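Local coordinates for protein type I modular polyketide synthase (Streptomyces albus subsp. albus, PDB 6IYT) that probably loads an extender unit, apparently ethylmalonyl from its coenzyme A thioester, onto the acyl carrier protein during salinomycin polyketide assembly, at residues D207-H212 and A220-A225. Numbering follows the deposited sequence.
Sequences DAVVGH and AAVSGA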
loop_
_atom_site.group_PDB
_atom_site.type_symbol
_atom_site.label_atom_id
_atom_site.label_comp_id
_atom_site.label_asym_id
_atom_site.label_seq_id
_atom_site.Cartn_x
_atom_site.Cartn_y
_atom_site.Cartn_z
ATOM N N ASP A 207 12.928 4.571 -3.858
ATOM C CA ASP A 207 13.810 5.135 -4.885
ATOM C C ASP A 207 12.983 5.746 -6.011
ATOM O O ASP A 207 13.506 6.525 -6.856
ATOM C CB ASP A 207 14.736 4.039 -5.462
ATOM C CG ASP A 207 15.636 3.401 -4.393
ATOM O OD1 ASP A 207 16.291 4.167 -3.659
ATOM O OD2 ASP A 207 15.648 2.142 -4.256
ATOM N N ALA A 208 11.722 5.363 -6.061
ATOM C CA ALA A 208 10.752 5.906 -6.999
ATOM C C ALA A 208 9.367 5.681 -6.409
ATOM O O ALA A 208 9.203 4.826 -5.534
ATOM C CB ALA A 208 10.854 5.221 -8.326
ATOM N N VAL A 209 8.360 6.320 -6.991
ATOM C CA VAL A 209 6.972 6.090 -6.580
ATOM C C VAL A 209 6.090 5.869 -7.796
ATOM O O VAL A 209 6.447 6.278 -8.890
ATOM C CB VAL A 209 6.395 7.260 -5.784
ATOM C CG1 VAL A 209 7.171 7.489 -4.493
ATOM C CG2 VAL A 209 6.362 8.525 -6.642
ATOM N N VAL A 210 5.030 5.068 -7.611
ATOM C CA VAL A 210 4.018 4.837 -8.660
ATOM C C VAL A 210 2.661 4.816 -8.017
ATOM O O VAL A 210 2.467 4.211 -6.951
ATOM C CB VAL A 210 4.220 3.517 -9.401
ATOM C CG1 VAL A 210 3.271 3.418 -10.577
ATOM C CG2 VAL A 210 5.636 3.382 -9.875
ATOM N N GLY A 211 1.729 5.515 -8.623
ATOM C CA GLY A 211 0.367 5.567 -8.123
ATOM C C GLY A 211 -0.636 5.049 -9.152
ATOM O O GLY A 211 -0.377 5.056 -10.378
ATOM N N HIS A 212 -1.821 4.733 -8.677
ATOM C CA HIS A 212 -2.900 4.225 -9.529
ATOM C C HIS A 212 -4.115 5.149 -9.348
ATOM O O HIS A 212 -4.580 5.343 -8.222
ATOM C CB HIS A 212 -3.240 2.804 -9.099
ATOM C CG HIS A 212 -4.165 2.103 -10.013
ATOM N ND1 HIS A 212 -3.805 0.962 -10.712
ATOM C CD2 HIS A 212 -5.420 2.404 -10.405
ATOM C CE1 HIS A 212 -4.856 0.524 -11.393
ATOM N NE2 HIS A 212 -5.852 1.365 -11.198
ATOM N N ALA A 220 2.635 11.623 -5.291
ATOM C CA ALA A 220 3.217 12.971 -5.453
ATOM C C ALA A 220 3.514 13.622 -4.112
ATOM O O ALA A 220 4.504 14.362 -3.973
ATOM C CB ALA A 220 2.284 13.846 -6.257
ATOM N N ALA A 221 2.647 13.398 -3.126
ATOM C CA ALA A 221 2.874 13.941 -1.805
ATOM C C ALA A 221 4.116 13.281 -1.176
ATOM O O ALA A 221 4.941 13.946 -0.544
ATOM C CB ALA A 221 1.656 13.743 -0.936
ATOM N N VAL A 222 4.256 11.989 -1.363
ATOM C CA VAL A 222 5.406 11.277 -0.803
ATOM C C VAL A 222 6.728 11.649 -1.515
ATOM O O VAL A 222 7.783 11.833 -0.862
ATOM C CB VAL A 222 5.151 9.754 -0.792
ATOM C CG1 VAL A 222 6.417 8.977 -0.472
ATOM C CG2 VAL A 222 4.043 9.424 0.204
ATOM N N SER A 223 6.690 11.789 -2.825
ATOM C CA SER A 223 7.892 12.154 -3.566
ATOM C C SER A 223 8.261 13.641 -3.363
ATOM O O SER A 223 9.315 14.083 -3.819
ATOM C CB SER A 223 7.735 11.856 -5.049
ATOM O OG SER A 223 6.916 12.821 -5.686
ATOM N N GLY A 224 7.312 14.438 -2.885
ATOM C CA GLY A 224 7.531 15.887 -2.791
ATOM C C GLY A 224 7.247 16.661 -4.083
ATOM O O GLY A 224 7.519 17.887 -4.157
ATOM N N ALA A 225 6.625 16.001 -5.061
ATOM C CA ALA A 225 6.293 16.646 -6.301
ATOM C C ALA A 225 5.173 17.681 -6.062
ATOM O O ALA A 225 5.085 18.695 -6.767
ATOM C CB ALA A 225 5.859 15.628 -7.335
#
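The strand and helix that flank the probable nucleophile elbow of this acyltransferase pack together through Val209, on strand 208-211, and the last turn of helix 215-223, where Val222 and Ser223 receive it. The CA atoms of Val209 and Ser223 lie 6.8 Å apart, the nearest such pair, and both CA–CB bonds aim across the gap. CG2 of Val209 makes the closer approach, 3.9 Å from CB of Ser223, whereas CG1 of Val209 meets both CG1 of Val222 and CB of Ser223 more loosely, 4.4 Å from each. The Val209 torsion (chi1 -62°) turns both methyls toward the helix, setting CG1 anti to the carbonyl carbon and CG2 between that carbon and the backbone N. No hydrogen bond links the two segments, and only 105 Å² is buried, so the evidence is for a small, apolar join.

Ser223 presents its CB to the valine while its hydroxyl serves the helix end. With chi1 at 76°, OG accepts from the backbone N of Ala225 at 3.3 Å, which makes an ST turn. The N-H...O angle there is 142°. Ala225 N also makes a weak bond to Ala220 O (2.9 Å), so one N-H is shared between the hydroxyl and a carbonyl of the last turn. Gly224 leaves helical geometry with a positive phi. Phe125 of the neighbouring parallel strand 120-125 touches both Val209 and Val222, extending the apolar layer.

Gly211 ends the strand and begins a GxSxG pattern with Ser213 and Gly215; the fold is consistent with the alpha/beta-hydrolase-like core of malonyl-CoA:ACP transacylase relatives, in which the helix after the elbow packs back against its strand.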